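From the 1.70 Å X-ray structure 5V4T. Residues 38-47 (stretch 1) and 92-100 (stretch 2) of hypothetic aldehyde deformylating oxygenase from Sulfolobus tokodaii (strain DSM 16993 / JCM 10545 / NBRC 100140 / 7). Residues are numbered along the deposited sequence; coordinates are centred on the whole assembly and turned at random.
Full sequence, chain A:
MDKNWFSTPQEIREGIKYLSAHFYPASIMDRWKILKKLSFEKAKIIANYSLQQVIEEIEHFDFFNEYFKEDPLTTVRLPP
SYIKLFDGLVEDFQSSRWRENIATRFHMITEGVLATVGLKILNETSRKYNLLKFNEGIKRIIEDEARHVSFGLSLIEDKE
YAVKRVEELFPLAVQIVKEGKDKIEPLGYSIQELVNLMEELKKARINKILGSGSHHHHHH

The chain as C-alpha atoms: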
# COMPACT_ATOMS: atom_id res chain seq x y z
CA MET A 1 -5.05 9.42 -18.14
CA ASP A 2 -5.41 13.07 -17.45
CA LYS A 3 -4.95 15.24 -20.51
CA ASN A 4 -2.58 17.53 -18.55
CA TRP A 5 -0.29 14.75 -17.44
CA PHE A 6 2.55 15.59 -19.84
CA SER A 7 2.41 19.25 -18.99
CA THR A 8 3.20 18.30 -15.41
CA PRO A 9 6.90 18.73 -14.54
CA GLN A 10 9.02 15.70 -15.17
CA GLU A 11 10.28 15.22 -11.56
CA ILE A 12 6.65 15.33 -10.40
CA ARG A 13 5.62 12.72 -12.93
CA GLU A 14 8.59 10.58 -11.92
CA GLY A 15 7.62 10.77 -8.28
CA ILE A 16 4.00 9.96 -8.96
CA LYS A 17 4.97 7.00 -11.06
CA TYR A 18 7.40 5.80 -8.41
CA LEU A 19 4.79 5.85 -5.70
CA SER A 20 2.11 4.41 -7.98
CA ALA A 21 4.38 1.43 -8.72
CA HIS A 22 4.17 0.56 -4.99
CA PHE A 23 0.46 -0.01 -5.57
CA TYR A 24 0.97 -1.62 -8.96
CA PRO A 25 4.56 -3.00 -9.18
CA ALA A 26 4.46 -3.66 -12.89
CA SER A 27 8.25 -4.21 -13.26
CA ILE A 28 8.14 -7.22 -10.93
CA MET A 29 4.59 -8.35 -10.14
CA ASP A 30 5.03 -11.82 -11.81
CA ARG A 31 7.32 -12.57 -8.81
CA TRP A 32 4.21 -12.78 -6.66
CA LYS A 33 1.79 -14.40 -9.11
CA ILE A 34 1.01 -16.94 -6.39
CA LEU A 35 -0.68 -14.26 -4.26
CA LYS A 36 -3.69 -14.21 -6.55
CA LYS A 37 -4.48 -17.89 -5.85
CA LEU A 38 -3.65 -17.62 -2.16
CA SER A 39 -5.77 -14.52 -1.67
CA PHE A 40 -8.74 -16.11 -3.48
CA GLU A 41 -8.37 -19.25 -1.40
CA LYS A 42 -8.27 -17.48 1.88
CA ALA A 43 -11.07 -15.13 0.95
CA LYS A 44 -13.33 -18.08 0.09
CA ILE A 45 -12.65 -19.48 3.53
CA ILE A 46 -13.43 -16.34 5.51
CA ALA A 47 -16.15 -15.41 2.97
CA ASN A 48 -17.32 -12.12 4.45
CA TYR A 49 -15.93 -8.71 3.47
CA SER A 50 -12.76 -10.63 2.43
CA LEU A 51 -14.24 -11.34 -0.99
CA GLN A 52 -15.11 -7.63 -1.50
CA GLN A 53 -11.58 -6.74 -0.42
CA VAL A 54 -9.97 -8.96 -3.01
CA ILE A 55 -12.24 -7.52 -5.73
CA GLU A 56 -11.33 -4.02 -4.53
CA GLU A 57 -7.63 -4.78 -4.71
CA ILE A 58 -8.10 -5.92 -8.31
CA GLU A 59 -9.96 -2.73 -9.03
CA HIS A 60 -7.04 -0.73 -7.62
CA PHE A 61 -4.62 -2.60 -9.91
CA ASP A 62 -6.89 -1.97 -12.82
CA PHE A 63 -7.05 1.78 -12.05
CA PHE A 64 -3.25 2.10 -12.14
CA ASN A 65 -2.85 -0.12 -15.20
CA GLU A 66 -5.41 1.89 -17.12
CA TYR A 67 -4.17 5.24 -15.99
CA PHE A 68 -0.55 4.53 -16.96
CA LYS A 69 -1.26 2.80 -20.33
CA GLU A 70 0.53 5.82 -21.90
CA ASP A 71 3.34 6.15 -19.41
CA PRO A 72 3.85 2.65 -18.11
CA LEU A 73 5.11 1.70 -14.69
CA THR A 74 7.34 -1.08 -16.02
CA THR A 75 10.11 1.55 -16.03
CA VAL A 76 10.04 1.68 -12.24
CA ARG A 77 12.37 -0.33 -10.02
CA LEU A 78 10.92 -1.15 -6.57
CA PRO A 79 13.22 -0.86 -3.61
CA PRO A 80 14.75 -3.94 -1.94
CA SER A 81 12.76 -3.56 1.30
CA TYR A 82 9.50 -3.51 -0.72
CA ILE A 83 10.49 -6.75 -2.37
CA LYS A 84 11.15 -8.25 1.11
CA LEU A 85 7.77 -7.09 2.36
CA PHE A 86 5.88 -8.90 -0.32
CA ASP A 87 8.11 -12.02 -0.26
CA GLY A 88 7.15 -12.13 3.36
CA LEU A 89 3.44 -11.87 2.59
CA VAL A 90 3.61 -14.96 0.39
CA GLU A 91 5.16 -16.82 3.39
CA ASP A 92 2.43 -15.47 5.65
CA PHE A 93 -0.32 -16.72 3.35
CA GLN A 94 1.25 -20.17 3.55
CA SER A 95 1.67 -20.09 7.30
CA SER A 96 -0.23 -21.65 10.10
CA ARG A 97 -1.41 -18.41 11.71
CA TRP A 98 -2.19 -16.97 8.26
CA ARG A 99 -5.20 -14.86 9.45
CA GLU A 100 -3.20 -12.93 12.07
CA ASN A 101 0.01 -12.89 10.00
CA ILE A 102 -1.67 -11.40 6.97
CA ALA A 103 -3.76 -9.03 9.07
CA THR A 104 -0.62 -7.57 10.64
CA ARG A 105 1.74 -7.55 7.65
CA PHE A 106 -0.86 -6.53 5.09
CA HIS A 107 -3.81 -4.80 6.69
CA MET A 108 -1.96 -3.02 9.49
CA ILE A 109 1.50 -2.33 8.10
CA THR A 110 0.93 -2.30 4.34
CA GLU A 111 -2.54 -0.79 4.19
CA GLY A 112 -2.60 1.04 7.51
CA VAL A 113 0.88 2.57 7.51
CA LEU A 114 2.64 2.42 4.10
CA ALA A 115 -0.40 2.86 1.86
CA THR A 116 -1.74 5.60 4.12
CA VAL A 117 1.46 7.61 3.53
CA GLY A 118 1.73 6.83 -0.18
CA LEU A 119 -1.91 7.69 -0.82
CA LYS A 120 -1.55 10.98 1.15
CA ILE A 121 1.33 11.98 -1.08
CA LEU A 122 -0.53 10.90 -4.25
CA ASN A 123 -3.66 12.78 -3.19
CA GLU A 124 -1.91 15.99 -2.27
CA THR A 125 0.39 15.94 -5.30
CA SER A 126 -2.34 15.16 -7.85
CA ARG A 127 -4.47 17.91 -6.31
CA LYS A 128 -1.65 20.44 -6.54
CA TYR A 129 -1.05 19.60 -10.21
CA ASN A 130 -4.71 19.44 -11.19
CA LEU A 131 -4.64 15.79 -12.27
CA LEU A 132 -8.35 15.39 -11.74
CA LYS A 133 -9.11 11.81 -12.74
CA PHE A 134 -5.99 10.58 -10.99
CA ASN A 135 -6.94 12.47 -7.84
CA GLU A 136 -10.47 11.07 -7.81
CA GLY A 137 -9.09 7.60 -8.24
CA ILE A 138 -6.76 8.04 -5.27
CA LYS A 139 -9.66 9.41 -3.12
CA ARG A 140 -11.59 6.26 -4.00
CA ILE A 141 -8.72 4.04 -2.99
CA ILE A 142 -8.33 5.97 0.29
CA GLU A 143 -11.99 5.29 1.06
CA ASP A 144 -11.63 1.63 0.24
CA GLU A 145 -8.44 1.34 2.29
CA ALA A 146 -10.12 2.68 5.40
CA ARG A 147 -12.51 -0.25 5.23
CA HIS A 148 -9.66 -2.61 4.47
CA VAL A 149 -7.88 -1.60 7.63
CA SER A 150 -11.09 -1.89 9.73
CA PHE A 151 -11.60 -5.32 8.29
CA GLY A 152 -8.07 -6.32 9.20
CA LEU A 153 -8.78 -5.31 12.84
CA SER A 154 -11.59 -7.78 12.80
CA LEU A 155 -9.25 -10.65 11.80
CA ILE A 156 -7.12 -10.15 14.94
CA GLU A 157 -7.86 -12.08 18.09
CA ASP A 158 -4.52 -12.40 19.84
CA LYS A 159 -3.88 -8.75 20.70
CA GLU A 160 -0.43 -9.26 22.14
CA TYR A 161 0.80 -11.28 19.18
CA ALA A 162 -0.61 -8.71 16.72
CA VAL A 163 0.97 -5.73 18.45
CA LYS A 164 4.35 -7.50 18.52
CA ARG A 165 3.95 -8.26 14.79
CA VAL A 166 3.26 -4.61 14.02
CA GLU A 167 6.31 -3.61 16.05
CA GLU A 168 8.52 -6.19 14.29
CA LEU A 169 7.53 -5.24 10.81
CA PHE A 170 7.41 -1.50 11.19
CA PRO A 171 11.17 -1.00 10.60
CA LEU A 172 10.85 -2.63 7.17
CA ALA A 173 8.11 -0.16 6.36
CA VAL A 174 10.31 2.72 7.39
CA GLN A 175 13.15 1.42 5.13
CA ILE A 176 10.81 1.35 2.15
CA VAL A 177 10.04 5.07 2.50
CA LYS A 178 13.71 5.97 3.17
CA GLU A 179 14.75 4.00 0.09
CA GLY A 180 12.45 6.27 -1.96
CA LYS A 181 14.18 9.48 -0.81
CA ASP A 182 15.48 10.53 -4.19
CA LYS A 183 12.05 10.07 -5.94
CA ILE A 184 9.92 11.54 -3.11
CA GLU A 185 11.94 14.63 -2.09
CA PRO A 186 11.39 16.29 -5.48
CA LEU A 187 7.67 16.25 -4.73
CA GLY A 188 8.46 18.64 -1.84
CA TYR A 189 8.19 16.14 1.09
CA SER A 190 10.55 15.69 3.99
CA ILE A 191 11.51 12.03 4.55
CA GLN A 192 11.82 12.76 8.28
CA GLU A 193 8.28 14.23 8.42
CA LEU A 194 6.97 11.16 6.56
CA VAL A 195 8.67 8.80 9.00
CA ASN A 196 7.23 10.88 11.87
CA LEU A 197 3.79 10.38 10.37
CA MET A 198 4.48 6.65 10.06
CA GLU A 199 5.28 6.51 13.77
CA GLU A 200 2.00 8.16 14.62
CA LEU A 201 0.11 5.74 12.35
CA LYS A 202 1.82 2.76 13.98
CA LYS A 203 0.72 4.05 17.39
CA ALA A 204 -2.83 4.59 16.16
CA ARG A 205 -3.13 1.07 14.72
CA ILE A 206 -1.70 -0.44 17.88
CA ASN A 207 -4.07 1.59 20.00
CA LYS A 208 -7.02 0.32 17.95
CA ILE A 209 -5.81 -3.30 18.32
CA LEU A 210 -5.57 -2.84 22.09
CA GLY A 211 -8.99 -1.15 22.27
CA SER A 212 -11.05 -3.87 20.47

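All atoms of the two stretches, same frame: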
# COMPACT_ATOMS: atom_id res chain seq x y z
N LEU A 38 -3.60 -17.57 -3.62
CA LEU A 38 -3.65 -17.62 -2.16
C LEU A 38 -4.69 -16.67 -1.61
O LEU A 38 -5.44 -17.02 -0.72
CB LEU A 38 -2.30 -17.30 -1.57
CG LEU A 38 -1.22 -18.38 -1.80
CD1 LEU A 38 0.16 -17.78 -1.57
CD2 LEU A 38 -1.49 -19.59 -0.97
N SER A 39 -4.78 -15.47 -2.18
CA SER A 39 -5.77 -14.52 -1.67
C SER A 39 -7.20 -14.98 -1.98
O SER A 39 -8.12 -14.88 -1.13
CB SER A 39 -5.47 -13.10 -2.19
OG SER A 39 -5.86 -13.00 -3.52
N PHE A 40 -7.38 -15.58 -3.15
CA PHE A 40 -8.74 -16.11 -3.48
C PHE A 40 -9.11 -17.24 -2.53
O PHE A 40 -10.27 -17.30 -2.01
CB PHE A 40 -8.77 -16.64 -4.88
CG PHE A 40 -8.84 -15.61 -5.96
CD1 PHE A 40 -8.83 -14.24 -5.71
CD2 PHE A 40 -8.91 -16.01 -7.25
CE1 PHE A 40 -8.90 -13.32 -6.80
CE2 PHE A 40 -9.04 -15.12 -8.31
CZ PHE A 40 -8.99 -13.76 -8.09
N GLU A 41 -8.15 -18.12 -2.31
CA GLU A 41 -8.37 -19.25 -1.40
C GLU A 41 -8.75 -18.86 -0.00
O GLU A 41 -9.75 -19.33 0.53
CB GLU A 41 -7.17 -20.18 -1.40
CG GLU A 41 -6.94 -20.84 -2.73
CD GLU A 41 -5.63 -21.66 -2.76
OE1 GLU A 41 -4.80 -21.54 -1.81
OE2 GLU A 41 -5.45 -22.43 -3.74
N LYS A 42 -7.98 -17.97 0.59
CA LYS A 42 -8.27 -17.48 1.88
C LYS A 42 -9.55 -16.69 1.94
O LYS A 42 -10.34 -16.83 2.87
CB LYS A 42 -7.09 -16.69 2.46
CG LYS A 42 -5.79 -17.46 2.53
CD LYS A 42 -5.91 -18.80 3.15
CE LYS A 42 -4.51 -19.32 3.31
NZ LYS A 42 -4.60 -20.61 4.03
N ALA A 43 -9.84 -15.88 0.92
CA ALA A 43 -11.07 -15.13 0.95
C ALA A 43 -12.33 -16.02 0.88
O ALA A 43 -13.36 -15.71 1.47
CB ALA A 43 -11.07 -14.10 -0.14
N LYS A 44 -12.25 -17.14 0.16
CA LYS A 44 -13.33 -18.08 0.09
C LYS A 44 -13.58 -18.83 1.40
O LYS A 44 -14.70 -19.25 1.68
CB LYS A 44 -13.10 -19.04 -1.08
CG LYS A 44 -13.38 -18.37 -2.39
CD LYS A 44 -13.57 -19.35 -3.55
CE LYS A 44 -12.39 -20.24 -3.69
NZ LYS A 44 -12.48 -21.16 -4.83
N ILE A 45 -12.54 -18.89 2.21
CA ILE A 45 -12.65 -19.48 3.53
C ILE A 45 -13.37 -18.59 4.47
O ILE A 45 -14.40 -18.97 5.04
CB ILE A 45 -11.30 -19.89 4.12
CG1 ILE A 45 -10.76 -21.08 3.34
CG2 ILE A 45 -11.53 -20.31 5.59
CD1 ILE A 45 -9.35 -21.41 3.70
N ILE A 46 -12.85 -17.37 4.61
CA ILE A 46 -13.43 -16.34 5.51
C ILE A 46 -14.77 -15.84 5.02
O ILE A 46 -15.68 -15.65 5.80
CB ILE A 46 -12.50 -15.09 5.65
CG1 ILE A 46 -11.08 -15.44 6.05
CG2 ILE A 46 -13.08 -14.14 6.69
CD1 ILE A 46 -10.98 -16.20 7.34
N ALA A 47 -14.87 -15.65 3.71
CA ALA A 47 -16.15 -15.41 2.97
C ALA A 47 -17.05 -14.32 3.48
O ALA A 47 -18.28 -14.43 3.37
CB ALA A 47 -16.95 -16.71 2.82
N ASP A 92 3.54 -15.61 4.74
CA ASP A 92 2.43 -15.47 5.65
C ASP A 92 1.17 -16.18 5.17
O ASP A 92 0.49 -16.79 5.98
CB ASP A 92 2.14 -14.00 5.95
CG ASP A 92 3.21 -13.38 6.89
OD1 ASP A 92 4.01 -14.16 7.51
OD2 ASP A 92 3.26 -12.14 6.98
N PHE A 93 0.87 -16.05 3.89
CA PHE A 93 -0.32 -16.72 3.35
C PHE A 93 -0.25 -18.24 3.49
O PHE A 93 -1.32 -18.91 3.63
CB PHE A 93 -0.52 -16.36 1.90
CG PHE A 93 -1.47 -15.22 1.72
CD1 PHE A 93 -2.81 -15.43 1.75
CD2 PHE A 93 -1.03 -13.96 1.54
CE1 PHE A 93 -3.70 -14.42 1.55
CE2 PHE A 93 -1.89 -12.91 1.33
CZ PHE A 93 -3.25 -13.13 1.37
N GLN A 94 0.97 -18.73 3.49
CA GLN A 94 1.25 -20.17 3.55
C GLN A 94 1.47 -20.63 4.97
O GLN A 94 1.71 -21.82 5.21
CB GLN A 94 2.49 -20.49 2.72
CG GLN A 94 2.34 -20.25 1.24
CD GLN A 94 3.67 -20.10 0.49
OE1 GLN A 94 4.77 -19.80 1.04
NE2 GLN A 94 3.57 -20.32 -0.77
N SER A 95 1.40 -19.74 5.94
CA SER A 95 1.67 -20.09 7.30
C SER A 95 0.45 -20.58 8.02
O SER A 95 -0.73 -20.41 7.64
CB SER A 95 2.24 -18.89 8.08
OG SER A 95 1.21 -17.90 8.27
N SER A 96 0.76 -21.13 9.19
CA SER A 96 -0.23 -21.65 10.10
C SER A 96 -1.18 -20.56 10.63
O SER A 96 -2.42 -20.66 10.57
CB SER A 96 0.55 -22.32 11.24
OG SER A 96 -0.30 -22.70 12.30
N ARG A 97 -0.59 -19.51 11.16
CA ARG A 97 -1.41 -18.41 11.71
C ARG A 97 -1.60 -17.40 10.58
O ARG A 97 -1.38 -16.20 10.79
CB ARG A 97 -0.75 -17.72 12.92
CG ARG A 97 -0.51 -18.62 14.12
CD ARG A 97 0.02 -17.78 15.25
NE ARG A 97 -0.98 -16.94 15.93
CZ ARG A 97 -0.80 -16.52 17.19
NH1 ARG A 97 0.29 -16.86 17.79
NH2 ARG A 97 -1.73 -15.84 17.85
N TRP A 98 -2.07 -17.86 9.43
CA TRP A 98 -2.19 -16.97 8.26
C TRP A 98 -3.12 -15.78 8.51
O TRP A 98 -2.80 -14.66 8.08
CB TRP A 98 -2.60 -17.76 7.04
CG TRP A 98 -3.99 -18.35 7.11
CD1 TRP A 98 -4.29 -19.65 7.38
CD2 TRP A 98 -5.23 -17.71 6.74
NE1 TRP A 98 -5.64 -19.84 7.26
CE2 TRP A 98 -6.24 -18.67 6.88
CE3 TRP A 98 -5.59 -16.42 6.33
CZ2 TRP A 98 -7.58 -18.39 6.61
CZ3 TRP A 98 -6.95 -16.13 6.11
CH2 TRP A 98 -7.91 -17.12 6.24
N ARG A 99 -4.21 -15.95 9.27
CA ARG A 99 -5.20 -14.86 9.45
C ARG A 99 -4.52 -13.72 10.19
O ARG A 99 -4.52 -12.58 9.72
CB ARG A 99 -6.40 -15.30 10.28
CG ARG A 99 -7.80 -15.21 9.72
CD ARG A 99 -8.76 -15.95 10.69
NE ARG A 99 -9.76 -16.87 10.10
CZ ARG A 99 -9.59 -18.19 9.84
NH1 ARG A 99 -8.40 -18.83 10.10
NH2 ARG A 99 -10.61 -18.87 9.27
N GLU A 100 -3.90 -14.01 11.31
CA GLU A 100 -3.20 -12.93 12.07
C GLU A 100 -1.92 -12.42 11.38
O GLU A 100 -1.56 -11.20 11.50
CB GLU A 100 -2.95 -13.37 13.49
CG GLU A 100 -4.32 -13.38 14.16
CD GLU A 100 -4.35 -13.84 15.59
OE1 GLU A 100 -3.47 -14.63 16.02
OE2 GLU A 100 -5.29 -13.40 16.26

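Stretch 1 is the last part of a helix that begins earlier in the chain and runs to I46. Stretch 2 holds the end of one helix, a turn, and the start of another helix at W98. The two backbones come nearest at L38 and F93, where the CA atoms are 6.5 Å apart. No hydrogen bond crosses between the stretches. They meet through apolar packing and a cation-pi interaction, burying 470 Å² over both sides.

L38 points toward stretch 2. Its CD1 lies 3.8 Å from CB of F93, an apolar contact. The same methyl also reaches the end of Q94, with CD1 of L38 4.3 Å from NE2 of Q94.

S39 points sideways. Its CA is 3.8 Å from CE1 of F93, and its CB is 4.2 Å from CZ of F93. The F93 ring is met by L38, S39 and K42.

F40 points away and E41 sideways; neither touches stretch 2.

K42 has the most area covered of any residue in stretch 1. It lies one helical turn after L38, and its N donates to O of L38 at 3.0 Å. Its side chain meets both F93 and W98. CG of K42 sits at the edge of the F93 ring, 3.7 Å from CD1 of F93. CE of K42 approaches the backbone O of F93 at 3.2 Å. The end of the chain then lies over one face of W98. CD of K42 is 3.7 Å from the centroid of the W98 six-membered ring, a CH-pi contact. NZ of K42 is 3.5 Å from the centroid of the W98 five-membered ring and 15° off the normal, a cation-pi interaction. The positive charge faces the electron-rich indole. NZ of K42 is also 3.5 Å from NE1 of W98, but both are donors, so this is no hydrogen bond.

I45 makes a marginal contact, CG2 of I45 to NH2 of R99 at 4.1 Å.

I46 points sideways, but its end comes nearer. CD1 of I46 packs 3.4 Å from CH2 of W98 and 3.1 Å from NE of R99. The second distance is short for a methyl against a guanidinium nitrogen. A47 leaves the helix with positive phi and makes no contact with stretch 2.

Stretch 2 has its own internal bonds. OG of S95 donates to O of D92 at 2.6 Å. R97, at the N-cap position, forms a salt bridge from NH2 to OE1 of E100 at 2.8 Å.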